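Pectinesterase (Sitophilus oryzae, PDB 4PMH) hydrolyses the methyl esters of pectin to galacturonan and methanol and probably plays an important role in the digestion of plant cell walls. Local coordinates at residues P5-P11 against Y338-N344; T23-Q28 against S233-E237; T50-V55 against Y76-I82; N56-N60 against A127-Y131; I313-I319 against W357-G363. All blocks are in the same frame, centred on the assembly; numbering follows the deposited sequence.

Overall arrangement
The right-handed parallel beta-helix of the pectinesterases illustrates how a solenoid is closed at its ends. Near the N terminus, 5-11 meets the late loop 338-344 in contact 1, enclosing contacts 2, 3 and 4. Helix 23-27 lies on strand 233-237 (contact 2), closing a loop that holds contacts 3 and 4. Helix 51-61 serves both contact 3 and contact 4, which cross along the chain and touch at one end of the fold, their centres about 11 Å apart. Contact 5 opens after contact 2 has closed and joins the last coils. It crosses contact 1, and Arg10 NE bridges to Glu358 OE1 at 2.8 Å; contacts 1 and 4 lie about 49 Å apart, centre to centre.

Contact 1 (P5-P11 against Y338-N344); sequences PGTASRP and YSGNNAN
A two-residue-loop beta-hairpin near the N terminus, docked on an irregular loop, shows how terminal segments can be fastened to a beta-helix. Pro5 follows a cis peptide; its ring leans on 338-344, with CG 3.1 Å from Asn342 O and CD 3.4 Å from Asn344 OD1. Gly6 (phi 88°, psi -164°) would jam a beta-carbon, and its O accepts from Asn342 ND2 at 3.2 Å; a p rotamer at Asn342 aims the amide. Asn341 OD1 makes an Asx turn with Ala343 N (3.1 Å). A type I turn runs from Thr7 to Arg10, closed by Arg10 N to Thr7 O (2.9 Å) and Thr7 N to Arg10 O (3.2 Å). At its apex Ala8 lies over Gly340, CA to CA 4.5 Å, where a side chain on Gly340 would strike Ala8 O. Ser9 O is 3.6 Å from Tyr338 CE2. Arg10, all-trans from chi1 to chi3 with its CA-to-CB bond away from 338-344, forms a salt bridge with Glu358. Pro11 turns back toward Tyr338, whose side chain (chi1 t) lies about 7 Å from that of Arg290, a substrate-binding residue by similarity. Pro11 CD meets the edge of the Tyr338 ring, 3.0 Å from OH.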
# COMPACT_ATOMS: atom_id res chain seq x y z
N PRO A 5 16.73 21.60 -11.07
CA PRO A 5 16.57 20.68 -9.95
C PRO A 5 15.42 20.97 -8.97
O PRO A 5 15.30 20.24 -7.96
CB PRO A 5 17.91 20.80 -9.22
CG PRO A 5 18.31 22.20 -9.46
CD PRO A 5 17.95 22.42 -10.92
N GLY A 6 14.57 21.97 -9.24
CA GLY A 6 13.41 22.25 -8.38
C GLY A 6 13.75 23.19 -7.25
O GLY A 6 14.79 23.88 -7.29
N THR A 7 12.87 23.26 -6.25
CA THR A 7 13.13 24.04 -5.04
C THR A 7 13.40 23.13 -3.85
O THR A 7 13.10 21.95 -3.88
CB THR A 7 11.93 24.95 -4.68
OG1 THR A 7 10.83 24.16 -4.23
CG2 THR A 7 11.48 25.77 -5.91
N ALA A 8 13.95 23.71 -2.79
CA ALA A 8 14.17 23.01 -1.53
C ALA A 8 12.88 22.38 -0.97
O ALA A 8 12.96 21.40 -0.21
CB ALA A 8 14.79 23.97 -0.51
N SER A 9 11.71 22.93 -1.31
CA SER A 9 10.42 22.38 -0.86
C SER A 9 9.79 21.43 -1.89
O SER A 9 8.87 20.69 -1.58
CB SER A 9 9.44 23.50 -0.53
OG SER A 9 9.85 24.17 0.65
N ARG A 10 10.31 21.45 -3.12
CA ARG A 10 9.77 20.61 -4.18
C ARG A 10 10.83 20.28 -5.23
O ARG A 10 10.84 20.85 -6.33
CB ARG A 10 8.56 21.28 -4.82
CG ARG A 10 7.78 20.31 -5.69
CD ARG A 10 6.44 20.86 -6.14
NE ARG A 10 5.68 19.81 -6.81
CZ ARG A 10 4.41 19.90 -7.21
NH1 ARG A 10 3.71 21.03 -7.02
NH2 ARG A 10 3.85 18.85 -7.81
N PRO A 11 11.73 19.35 -4.88
CA PRO A 11 12.80 18.96 -5.79
C PRO A 11 12.29 18.14 -6.96
O PRO A 11 11.37 17.33 -6.82
CB PRO A 11 13.76 18.16 -4.92
CG PRO A 11 13.03 17.83 -3.67
CD PRO A 11 11.85 18.73 -3.55
N TYR A 338 10.69 18.26 6.91
CA TYR A 338 10.94 17.93 5.50
C TYR A 338 12.11 18.78 4.99
O TYR A 338 12.15 20.00 5.23
CB TYR A 338 9.72 18.16 4.59
CG TYR A 338 10.13 17.97 3.14
CD1 TYR A 338 10.43 16.71 2.64
CD2 TYR A 338 10.29 19.07 2.29
CE1 TYR A 338 10.88 16.54 1.34
CE2 TYR A 338 10.75 18.91 0.99
CZ TYR A 338 11.04 17.66 0.51
OH TYR A 338 11.47 17.53 -0.78
N SER A 339 13.07 18.13 4.33
CA SER A 339 14.19 18.84 3.71
C SER A 339 14.46 18.30 2.30
O SER A 339 14.83 17.13 2.13
CB SER A 339 15.44 18.73 4.59
OG SER A 339 16.51 19.56 4.11
N GLY A 340 14.28 19.15 1.30
CA GLY A 340 14.50 18.76 -0.10
C GLY A 340 15.84 19.29 -0.60
O GLY A 340 16.24 20.42 -0.30
N ASN A 341 16.54 18.45 -1.34
CA ASN A 341 17.82 18.81 -1.89
C ASN A 341 17.66 19.22 -3.34
O ASN A 341 17.47 18.40 -4.24
CB ASN A 341 18.80 17.63 -1.79
CG ASN A 341 20.22 18.03 -2.12
OD1 ASN A 341 20.46 19.16 -2.57
ND2 ASN A 341 21.18 17.13 -1.88
N ASN A 342 17.70 20.52 -3.56
CA ASN A 342 17.57 21.06 -4.90
C ASN A 342 18.89 21.57 -5.50
O ASN A 342 18.85 22.43 -6.38
CB ASN A 342 16.50 22.16 -4.94
CG ASN A 342 16.95 23.44 -4.24
OD1 ASN A 342 17.55 23.39 -3.17
ND2 ASN A 342 16.64 24.59 -4.83
N ALA A 343 20.02 21.05 -5.04
CA ALA A 343 21.31 21.40 -5.63
C ALA A 343 21.39 20.82 -7.02
O ALA A 343 20.86 19.74 -7.27
CB ALA A 343 22.45 20.87 -4.79
N ASN A 344 22.07 21.52 -7.91
CA ASN A 344 22.17 21.07 -9.30
C ASN A 344 22.93 19.77 -9.36
O ASN A 344 22.57 18.89 -10.14
CB ASN A 344 22.81 22.13 -10.20
CG ASN A 344 22.01 23.41 -10.26
OD1 ASN A 344 21.16 23.61 -11.15
ND2 ASN A 344 22.26 24.31 -9.32

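Contact 2 (T23-Q28 against S233-E237); sequences TATYLQ and SAIFE
Residues 23-27 form a short helix laid almost antiparallel over strand 233-237, the segment axes 8.8 Å apart at closest approach with 155° between their N-to-C directions. Thr23 CA lies 6.9 Å from Ile235 CA, and Tyr26 CA 6.7 Å from Ser233 CA. Leu27 N donates to Thr23 O at 2.9 Å, and Gln28 leaves the helix with positive phi (56°, psi 42°). The strand is regular, so Ser233, Ile235 and Glu237 direct their beta-carbons at the helix.

Ile235 (chi1 m, chi2 t) is the central apolar contact of the helix. Ile235 CD1 is 3.7 Å from Thr23 O, 3.6 Å from Tyr26 CB and 3.8 Å from Leu27 CG. Leu27 points its CA-to-CB bond away, yet its m,t conformer brings the branched end back to the isoleucine. Tyr26 carries its ring past the strand to stack on Phe268, and its OH bonds to Gln311. The C-terminal end is pinned by polar atoms: Gln28 NE2 donates to Tyr26 O (3.0 Å) and to Ser233 OG (3.1 Å), while Ser233 OG is also bonded to Tyr265 O. At the other end Thr23 CG2 approaches Glu237 OE1 at 4.0 Å; that carboxylate is held by Tyr215.

A segment from near the N terminus thus covers the outside of the long parallel sheet of a beta-helix, packing on the outward side chains of the strand rather than adding to the hydrogen-bonded ladder.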
# COMPACT_ATOMS: atom_id res chain seq x y z
N THR A 23 10.18 1.53 -14.51
CA THR A 23 9.60 0.26 -14.06
C THR A 23 10.66 -0.83 -14.03
O THR A 23 10.73 -1.60 -13.08
CB THR A 23 8.42 -0.23 -14.94
OG1 THR A 23 8.90 -0.49 -16.27
CG2 THR A 23 7.28 0.79 -14.98
N ALA A 24 11.49 -0.87 -15.08
CA ALA A 24 12.52 -1.89 -15.19
C ALA A 24 13.54 -1.80 -14.05
O ALA A 24 14.08 -2.78 -13.57
CB ALA A 24 13.23 -1.76 -16.53
N THR A 25 13.81 -0.59 -13.66
CA THR A 25 14.80 -0.30 -12.69
C THR A 25 14.28 -0.67 -11.28
O THR A 25 14.97 -1.37 -10.51
CB THR A 25 15.19 1.17 -12.94
OG1 THR A 25 16.46 1.19 -13.63
CG2 THR A 25 15.22 1.95 -11.76
N TYR A 26 13.06 -0.26 -10.96
CA TYR A 26 12.40 -0.65 -9.70
C TYR A 26 12.14 -2.17 -9.57
O TYR A 26 12.13 -2.74 -8.46
CB TYR A 26 11.12 0.18 -9.52
CG TYR A 26 11.33 1.52 -8.87
CD1 TYR A 26 11.71 2.64 -9.60
CD2 TYR A 26 11.11 1.69 -7.50
CE1 TYR A 26 11.91 3.87 -8.99
CE2 TYR A 26 11.31 2.91 -6.89
CZ TYR A 26 11.71 3.99 -7.64
OH TYR A 26 11.89 5.19 -7.02
N LEU A 27 11.93 -2.84 -10.70
CA LEU A 27 11.69 -4.27 -10.73
C LEU A 27 12.93 -5.09 -10.36
O LEU A 27 12.81 -6.22 -9.89
CB LEU A 27 11.18 -4.71 -12.12
CG LEU A 27 9.71 -4.47 -12.46
CD1 LEU A 27 9.50 -4.64 -13.97
CD2 LEU A 27 8.80 -5.38 -11.65
N GLN A 28 14.12 -4.52 -10.57
CA GLN A 28 15.35 -5.11 -10.07
C GLN A 28 15.52 -6.55 -10.55
O GLN A 28 15.88 -7.42 -9.80
CB GLN A 28 15.38 -5.04 -8.54
CG GLN A 28 15.43 -3.64 -7.97
CD GLN A 28 15.11 -3.61 -6.48
OE1 GLN A 28 15.94 -3.98 -5.66
NE2 GLN A 28 13.90 -3.16 -6.13
N SER A 233 9.61 -2.21 -2.24
CA SER A 233 9.84 -1.66 -3.55
C SER A 233 8.53 -1.82 -4.30
O SER A 233 8.25 -2.90 -4.82
CB SER A 233 10.95 -2.40 -4.28
OG SER A 233 12.22 -2.14 -3.71
N ALA A 234 7.73 -0.76 -4.35
CA ALA A 234 6.37 -0.87 -4.90
C ALA A 234 6.18 0.06 -6.08
O ALA A 234 6.43 1.26 -5.97
CB ALA A 234 5.34 -0.57 -3.82
N ILE A 235 5.77 -0.52 -7.20
CA ILE A 235 5.52 0.20 -8.44
C ILE A 235 4.01 0.35 -8.63
O ILE A 235 3.27 -0.63 -8.49
CB ILE A 235 6.10 -0.58 -9.63
CG1 ILE A 235 7.62 -0.66 -9.49
CG2 ILE A 235 5.69 0.03 -10.96
CD1 ILE A 235 8.25 -1.78 -10.28
N PHE A 236 3.57 1.57 -8.94
CA PHE A 236 2.16 1.86 -9.17
C PHE A 236 2.06 2.45 -10.56
O PHE A 236 2.47 3.59 -10.77
CB PHE A 236 1.66 2.89 -8.16
CG PHE A 236 1.70 2.41 -6.75
CD1 PHE A 236 0.61 1.76 -6.18
CD2 PHE A 236 2.84 2.62 -5.97
CE1 PHE A 236 0.66 1.32 -4.87
CE2 PHE A 236 2.89 2.18 -4.66
CZ PHE A 236 1.79 1.54 -4.11
N GLU A 237 1.57 1.67 -11.51
CA GLU A 237 1.48 2.11 -12.91
C GLU A 237 0.01 2.17 -13.32
O GLU A 237 -0.73 1.18 -13.15
CB GLU A 237 2.28 1.16 -13.83
CG GLU A 237 2.16 1.51 -15.29
CD GLU A 237 3.01 0.65 -16.22
OE1 GLU A 237 3.56 -0.39 -15.79
OE2 GLU A 237 3.12 1.03 -17.41

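Contact 3 (T50-V55 against Y76-I82); sequences TIQAAV and YQEVVYI
An N-terminal helix sealing the end of a parallel beta-helix shows how a cap is matched to the first coil. Helix 51-55 runs nearly parallel to strand 80-82, at 17° and 8.0 Å between the short axes, with Gln52 CA 5.5 Å from Val80 CA. Along 76-82, Tyr76 comes first, its ring 3.9 Å (CG) from Ile51 CD1. Glu78 then reaches the start of the helix, OE1 accepting from Ile51 N at 3.0 Å, while Thr50, the N-cap, takes Ala53 N on OG1 at 3.2 Å. One water joins Gln52 N (2.8 Å), Glu78 OE1 (2.6 Å) and Val79 O (2.8 Å). Val80 packs between two helical side chains: its CG2 is 3.7 Å from Ile51 CG2, its CG1 4.0 Å from Val55 CG2. At Tyr81 the side-chain amide of Gln52 (chi1 t, chi2 p) imitates a neighbouring strand: OE1 accepts from Tyr81 N at 2.8 Å and NE2 donates to Tyr81 O at 3.0 Å. Ile82 CD1 continues the apolar row, 3.7 Å from Val55 CG1.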
# COMPACT_ATOMS: atom_id res chain seq x y z
N THR A 50 -16.43 -19.65 2.56
CA THR A 50 -15.61 -18.52 2.99
C THR A 50 -14.41 -18.44 2.03
O THR A 50 -14.04 -19.44 1.42
CB THR A 50 -15.09 -18.70 4.42
OG1 THR A 50 -14.26 -19.86 4.49
CG2 THR A 50 -16.23 -18.83 5.41
N ILE A 51 -13.81 -17.27 1.93
CA ILE A 51 -12.62 -17.10 1.09
C ILE A 51 -11.45 -17.84 1.72
O ILE A 51 -10.69 -18.52 1.01
CB ILE A 51 -12.26 -15.61 0.86
CG1 ILE A 51 -13.43 -14.85 0.22
CG2 ILE A 51 -11.00 -15.51 -0.03
CD1 ILE A 51 -13.42 -13.36 0.46
N GLN A 52 -11.31 -17.73 3.04
CA GLN A 52 -10.22 -18.39 3.77
C GLN A 52 -10.21 -19.88 3.42
O GLN A 52 -9.15 -20.44 3.21
CB GLN A 52 -10.34 -18.21 5.29
CG GLN A 52 -9.05 -18.56 6.04
CD GLN A 52 -7.87 -17.73 5.55
OE1 GLN A 52 -7.93 -16.51 5.53
NE2 GLN A 52 -6.80 -18.41 5.12
N ALA A 53 -11.39 -20.50 3.35
CA ALA A 53 -11.48 -21.93 3.03
C ALA A 53 -10.90 -22.27 1.66
O ALA A 53 -10.28 -23.31 1.50
CB ALA A 53 -12.92 -22.43 3.13
N ALA A 54 -11.10 -21.40 0.69
CA ALA A 54 -10.53 -21.63 -0.65
C ALA A 54 -9.01 -21.46 -0.61
O ALA A 54 -8.29 -22.22 -1.22
CB ALA A 54 -11.14 -20.67 -1.65
N VAL A 55 -8.53 -20.44 0.13
CA VAL A 55 -7.10 -20.16 0.28
C VAL A 55 -6.43 -21.36 0.93
O VAL A 55 -5.38 -21.84 0.46
CB VAL A 55 -6.85 -18.88 1.12
CG1 VAL A 55 -5.40 -18.78 1.60
CG2 VAL A 55 -7.26 -17.64 0.34
N TYR A 76 -18.38 -9.74 1.14
CA TYR A 76 -17.83 -10.70 2.10
C TYR A 76 -17.28 -9.99 3.34
O TYR A 76 -16.34 -9.22 3.23
CB TYR A 76 -16.70 -11.46 1.42
CG TYR A 76 -17.16 -12.28 0.23
CD1 TYR A 76 -17.31 -11.70 -1.03
CD2 TYR A 76 -17.44 -13.63 0.36
CE1 TYR A 76 -17.73 -12.45 -2.13
CE2 TYR A 76 -17.87 -14.39 -0.72
CZ TYR A 76 -18.01 -13.80 -1.98
OH TYR A 76 -18.44 -14.57 -3.04
N GLN A 77 -17.87 -10.22 4.51
CA GLN A 77 -17.40 -9.59 5.74
C GLN A 77 -16.49 -10.55 6.50
O GLN A 77 -16.89 -11.25 7.43
CB GLN A 77 -18.59 -9.09 6.57
CG GLN A 77 -19.38 -8.05 5.79
CD GLN A 77 -20.62 -7.62 6.51
OE1 GLN A 77 -20.57 -6.83 7.44
NE2 GLN A 77 -21.75 -8.16 6.08
N GLU A 78 -15.23 -10.55 6.07
CA GLU A 78 -14.24 -11.48 6.55
C GLU A 78 -12.85 -10.98 6.25
O GLU A 78 -12.69 -10.06 5.46
CB GLU A 78 -14.43 -12.86 5.89
CG GLU A 78 -14.95 -12.84 4.47
CD GLU A 78 -15.57 -14.19 4.05
OE1 GLU A 78 -14.81 -15.10 3.70
OE2 GLU A 78 -16.81 -14.33 4.04
N VAL A 79 -11.87 -11.56 6.91
CA VAL A 79 -10.48 -11.41 6.53
C VAL A 79 -10.07 -12.48 5.53
O VAL A 79 -10.74 -13.52 5.39
CB VAL A 79 -9.52 -11.48 7.72
CG1 VAL A 79 -9.73 -10.28 8.64
CG2 VAL A 79 -9.64 -12.79 8.48
N VAL A 80 -8.95 -12.23 4.85
CA VAL A 80 -8.28 -13.21 3.99
C VAL A 80 -6.80 -13.18 4.34
O VAL A 80 -6.15 -12.14 4.20
CB VAL A 80 -8.47 -12.87 2.50
CG1 VAL A 80 -7.83 -13.92 1.61
CG2 VAL A 80 -9.94 -12.70 2.18
N TYR A 81 -6.29 -14.30 4.85
CA TYR A 81 -4.92 -14.40 5.32
C TYR A 81 -4.22 -15.39 4.41
O TYR A 81 -4.65 -16.54 4.28
CB TYR A 81 -4.84 -14.92 6.76
CG TYR A 81 -5.25 -13.96 7.87
CD1 TYR A 81 -5.60 -12.65 7.62
CD2 TYR A 81 -5.27 -14.39 9.20
CE1 TYR A 81 -5.98 -11.80 8.65
CE2 TYR A 81 -5.62 -13.55 10.24
CZ TYR A 81 -5.98 -12.26 9.96
OH TYR A 81 -6.36 -11.41 10.98
N ILE A 82 -3.15 -14.92 3.77
CA ILE A 82 -2.27 -15.80 2.98
C ILE A 82 -0.97 -15.98 3.74
O ILE A 82 -0.12 -15.10 3.71
CB ILE A 82 -1.93 -15.26 1.57
CG1 ILE A 82 -3.13 -14.62 0.87
CG2 ILE A 82 -1.28 -16.37 0.74
CD1 ILE A 82 -4.18 -15.55 0.32
O HOH W 1 -12.37 -15.61 4.57

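Contact 4 (N56-N60 against A127-Y131); sequences NAAIN and ADPAY
Water can join a helix to a loop where direct hydrogen bonds are absent, and the meeting of 56-60 with 127-131 is a compact example. Residues 56-60 are regular helix, with Asn60 N bonded to Asn56 O at 2.9 Å. The partner turns through a type I beta turn from Asp128 to Tyr131 (Tyr131 N to Asp128 O, 3.0 Å), placing Ala130 at the N-cap of the next helix. Asn56 CA and Pro129 CA are 6.5 Å apart.

Pro129 is the wedge. Its C-gamma-endo ring faces the helix and meets three side chains spread over about one turn: Pro129 CG is 3.6 Å from Asn56 OD1 and 3.3 Å from Asn60 OD1, and Pro129 CB is 4.2 Å from Ile59 CG2. All three helical residues take chi1 m. In Asn56, chi2 near -11° presents both ends of the amide to solvent bridges: ND2 donates to a water (2.9 Å) that donates to Asp128 OD2 (2.7 Å), and OD1 accepts from another (2.7 Å) that takes Ala130 N (2.9 Å). A third water links Asp128 OD1 (2.9 Å) to Asn60 ND2 (3.0 Å, weak). Asp128, also m, is steadied by Asn125 N on OD2, and Asn56 OD1 by Gln52 NE2.

The contact lies at the surface, joining capping helix 51-61 to the loop between helices 113-120 and 131-138; Ile59 and Ala58 also lean on Leu89 of strand 89-93.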
# COMPACT_ATOMS: atom_id res chain seq x y z
N ASN A 56 -7.07 -21.88 1.98
CA ASN A 56 -6.57 -23.00 2.72
C ASN A 56 -6.46 -24.21 1.81
O ASN A 56 -5.46 -24.93 1.85
CB ASN A 56 -7.51 -23.35 3.87
CG ASN A 56 -7.45 -22.36 5.02
OD1 ASN A 56 -6.58 -21.49 5.08
ND2 ASN A 56 -8.38 -22.50 5.96
N ALA A 57 -7.49 -24.46 1.02
CA ALA A 57 -7.46 -25.62 0.11
C ALA A 57 -6.28 -25.56 -0.85
O ALA A 57 -5.56 -26.54 -1.02
CB ALA A 57 -8.77 -25.75 -0.67
N ALA A 58 -6.10 -24.39 -1.46
CA ALA A 58 -5.00 -24.17 -2.42
C ALA A 58 -3.62 -24.31 -1.77
O ALA A 58 -2.72 -24.96 -2.32
CB ALA A 58 -5.15 -22.80 -3.07
N ILE A 59 -3.44 -23.74 -0.57
CA ILE A 59 -2.16 -23.83 0.12
C ILE A 59 -1.87 -25.27 0.56
O ILE A 59 -0.77 -25.78 0.32
CB ILE A 59 -2.11 -22.87 1.31
CG1 ILE A 59 -2.12 -21.43 0.79
CG2 ILE A 59 -0.88 -23.15 2.18
CD1 ILE A 59 -2.05 -20.38 1.87
N ASN A 60 -2.87 -25.92 1.17
CA ASN A 60 -2.71 -27.27 1.71
C ASN A 60 -2.41 -28.29 0.59
O ASN A 60 -1.67 -29.24 0.81
CB ASN A 60 -3.94 -27.72 2.49
CG ASN A 60 -4.12 -26.98 3.81
OD1 ASN A 60 -3.16 -26.53 4.45
ND2 ASN A 60 -5.37 -26.84 4.21
N ALA A 127 -5.98 -26.34 13.30
CA ALA A 127 -5.27 -27.11 12.28
C ALA A 127 -4.99 -26.38 10.98
O ALA A 127 -4.21 -26.87 10.17
CB ALA A 127 -6.06 -28.38 11.97
N ASP A 128 -5.62 -25.22 10.76
CA ASP A 128 -5.53 -24.50 9.47
C ASP A 128 -4.21 -23.71 9.26
O ASP A 128 -3.65 -23.14 10.21
CB ASP A 128 -6.73 -23.55 9.29
CG ASP A 128 -8.08 -24.27 9.28
OD1 ASP A 128 -8.13 -25.47 8.93
OD2 ASP A 128 -9.12 -23.63 9.60
N PRO A 129 -3.72 -23.64 8.01
CA PRO A 129 -2.42 -23.03 7.72
C PRO A 129 -2.23 -21.58 8.14
O PRO A 129 -1.12 -21.20 8.43
CB PRO A 129 -2.27 -23.19 6.19
CG PRO A 129 -3.64 -23.48 5.69
CD PRO A 129 -4.35 -24.19 6.79
N ALA A 130 -3.30 -20.78 8.21
CA ALA A 130 -3.16 -19.38 8.69
C ALA A 130 -3.49 -19.19 10.17
O ALA A 130 -3.63 -18.04 10.64
CB ALA A 130 -4.02 -18.45 7.85
N TYR A 131 -3.58 -20.28 10.93
CA TYR A 131 -4.02 -20.20 12.32
C TYR A 131 -3.05 -19.37 13.17
O TYR A 131 -3.48 -18.59 14.02
CB TYR A 131 -4.22 -21.60 12.92
CG TYR A 131 -4.77 -21.55 14.33
CD1 TYR A 131 -6.13 -21.37 14.56
CD2 TYR A 131 -3.93 -21.62 15.43
CE1 TYR A 131 -6.63 -21.29 15.86
CE2 TYR A 131 -4.42 -21.54 16.72
CZ TYR A 131 -5.76 -21.38 16.92
OH TYR A 131 -6.26 -21.31 18.20
O HOH W 2 -8.83 -21.15 8.54
O HOH W 3 -6.12 -20.74 7.66
O HOH W 4 -7.51 -26.50 6.26

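Contact 5 (I313-I319 against W357-G363); sequences IIKESTI and WEYNNSG
Strands 313-315 and 357-359 pair in parallel, axes 4.7 Å apart at 14°, with Ile313 opposite Trp357, Ile314 opposite Glu358 and Lys315 opposite Tyr359. The ladder is satisfied in the usual staggered way: Ile314 N donates to Trp357 O (3.0 Å), Ile314 O accepts from Tyr359 N (3.0 Å), and Glu316 N donates to Tyr359 O (2.9 Å).

Both chains then bend together, Glu316 (phi 49°, psi 43°) and Asn360 (61°, 41°) each adopting left-handed helical angles. Asn361 (chi1 m) fills the gap. Asn361 OD1 takes Ser317 N at 2.9 Å, and Asn361 ND2 donates to Ile314 O and to Glu358 OE2, each at 3.0 Å. Pairing resumes beyond the bend, where Ser362 N reaches Ser317 O (2.9 Å) and Ile319 N reaches Ser362 O (2.8 Å).

Glu316 OE2 accepts from Asn360 ND2 (3.1 Å) while its OE1 bridges to Lys271; Glu358 OE1 forms a salt bridge with Arg10. Lys315, fully extended, gives NZ to Phe21 O, and its CE lies 3.6 Å from Tyr359 CD2. Ser317 OG donates to Lys315 O (3.1 Å) and accepts from Ser272 N. On the same face as Lys315, Ile313 CG1 abuts the edge of the Trp357 ring, 3.8 Å from CD1.

In-register strands, matched bends and an asparagine bridging adjacent coils from inside the turn are the marks of a parallel beta-helix, here at its C-terminal end.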
# COMPACT_ATOMS: atom_id res chain seq x y z
N ILE A 313 9.30 8.35 -5.85
CA ILE A 313 9.32 9.12 -7.08
C ILE A 313 7.95 9.10 -7.75
O ILE A 313 7.38 8.03 -7.98
CB ILE A 313 10.40 8.59 -8.01
CG1 ILE A 313 11.76 8.95 -7.41
CG2 ILE A 313 10.24 9.18 -9.43
CD1 ILE A 313 12.92 8.33 -8.15
N ILE A 314 7.41 10.29 -8.04
CA ILE A 314 6.19 10.42 -8.84
C ILE A 314 6.60 10.96 -10.19
O ILE A 314 7.09 12.08 -10.30
CB ILE A 314 5.17 11.34 -8.18
CG1 ILE A 314 4.76 10.76 -6.83
CG2 ILE A 314 3.94 11.50 -9.07
CD1 ILE A 314 4.05 11.74 -5.93
N LYS A 315 6.44 10.13 -11.22
CA LYS A 315 6.92 10.42 -12.57
C LYS A 315 5.80 10.35 -13.61
O LYS A 315 5.03 9.39 -13.62
CB LYS A 315 7.96 9.37 -12.95
CG LYS A 315 8.52 9.48 -14.36
CD LYS A 315 9.81 8.67 -14.45
CE LYS A 315 10.41 8.68 -15.85
NZ LYS A 315 11.62 7.82 -15.89
N GLU A 316 5.73 11.35 -14.50
CA GLU A 316 4.78 11.35 -15.63
C GLU A 316 3.36 11.00 -15.20
O GLU A 316 2.65 10.23 -15.83
CB GLU A 316 5.34 10.48 -16.76
CG GLU A 316 6.65 11.10 -17.24
CD GLU A 316 7.36 10.37 -18.34
OE1 GLU A 316 6.84 9.35 -18.80
OE2 GLU A 316 8.44 10.85 -18.75
N SER A 317 2.96 11.60 -14.09
CA SER A 317 1.65 11.40 -13.53
C SER A 317 0.86 12.72 -13.53
O SER A 317 1.43 13.81 -13.64
CB SER A 317 1.77 10.84 -12.12
OG SER A 317 2.25 9.51 -12.16
N THR A 318 -0.45 12.57 -13.40
CA THR A 318 -1.36 13.68 -13.27
C THR A 318 -1.59 13.98 -11.79
O THR A 318 -2.01 13.11 -11.04
CB THR A 318 -2.69 13.34 -13.96
OG1 THR A 318 -2.47 13.16 -15.37
CG2 THR A 318 -3.71 14.44 -13.73
N ILE A 319 -1.31 15.20 -11.37
CA ILE A 319 -1.54 15.59 -9.98
C ILE A 319 -2.59 16.69 -9.99
O ILE A 319 -2.37 17.75 -10.58
CB ILE A 319 -0.25 16.09 -9.32
CG1 ILE A 319 0.86 15.02 -9.44
CG2 ILE A 319 -0.49 16.43 -7.86
CD1 ILE A 319 2.19 15.41 -8.82
N TRP A 357 10.83 12.75 -4.74
CA TRP A 357 11.17 13.43 -5.98
C TRP A 357 10.08 13.31 -7.02
O TRP A 357 9.27 12.40 -6.97
CB TRP A 357 12.46 12.86 -6.60
CG TRP A 357 13.55 12.49 -5.62
CD1 TRP A 357 13.76 11.25 -5.06
CD2 TRP A 357 14.57 13.33 -5.12
NE1 TRP A 357 14.85 11.29 -4.23
CE2 TRP A 357 15.37 12.56 -4.24
CE3 TRP A 357 14.89 14.68 -5.31
CZ2 TRP A 357 16.47 13.09 -3.56
CZ3 TRP A 357 15.98 15.21 -4.63
CH2 TRP A 357 16.76 14.40 -3.77
N GLU A 358 10.10 14.20 -7.99
CA GLU A 358 9.16 14.14 -9.10
C GLU A 358 9.88 14.28 -10.43
O GLU A 358 10.96 14.84 -10.47
CB GLU A 358 8.17 15.27 -9.00
CG GLU A 358 7.24 15.17 -7.82
CD GLU A 358 6.44 16.44 -7.71
OE1 GLU A 358 6.78 17.22 -6.83
OE2 GLU A 358 5.54 16.67 -8.55
N TYR A 359 9.26 13.83 -11.52
CA TYR A 359 9.78 14.10 -12.85
C TYR A 359 8.62 14.16 -13.83
O TYR A 359 7.89 13.18 -13.96
CB TYR A 359 10.73 12.98 -13.31
CG TYR A 359 11.22 13.16 -14.75
CD1 TYR A 359 12.08 14.19 -15.07
CD2 TYR A 359 10.84 12.29 -15.76
CE1 TYR A 359 12.54 14.37 -16.37
CE2 TYR A 359 11.29 12.47 -17.07
CZ TYR A 359 12.13 13.52 -17.36
OH TYR A 359 12.61 13.72 -18.65
N ASN A 360 8.46 15.30 -14.51
CA ASN A 360 7.58 15.38 -15.67
C ASN A 360 6.12 15.07 -15.38
O ASN A 360 5.44 14.38 -16.15
CB ASN A 360 8.12 14.45 -16.76
CG ASN A 360 7.65 14.82 -18.14
OD1 ASN A 360 7.20 15.94 -18.37
ND2 ASN A 360 7.77 13.89 -19.08
N ASN A 361 5.63 15.55 -14.25
CA ASN A 361 4.22 15.43 -13.91
C ASN A 361 3.44 16.58 -14.55
O ASN A 361 4.01 17.56 -15.03
CB ASN A 361 4.04 15.41 -12.39
CG ASN A 361 4.71 14.22 -11.74
OD1 ASN A 361 4.69 13.12 -12.28
ND2 ASN A 361 5.34 14.45 -10.57
N SER A 362 2.13 16.44 -14.60
CA SER A 362 1.28 17.47 -15.15
C SER A 362 0.02 17.56 -14.35
O SER A 362 -0.14 16.81 -13.37
CB SER A 362 1.00 17.19 -16.63
OG SER A 362 0.43 15.91 -16.79
N GLY A 363 -0.87 18.47 -14.77
CA GLY A 363 -2.12 18.75 -14.07
C GLY A 363 -1.99 19.95 -13.17
O GLY A 363 -0.91 20.53 -13.03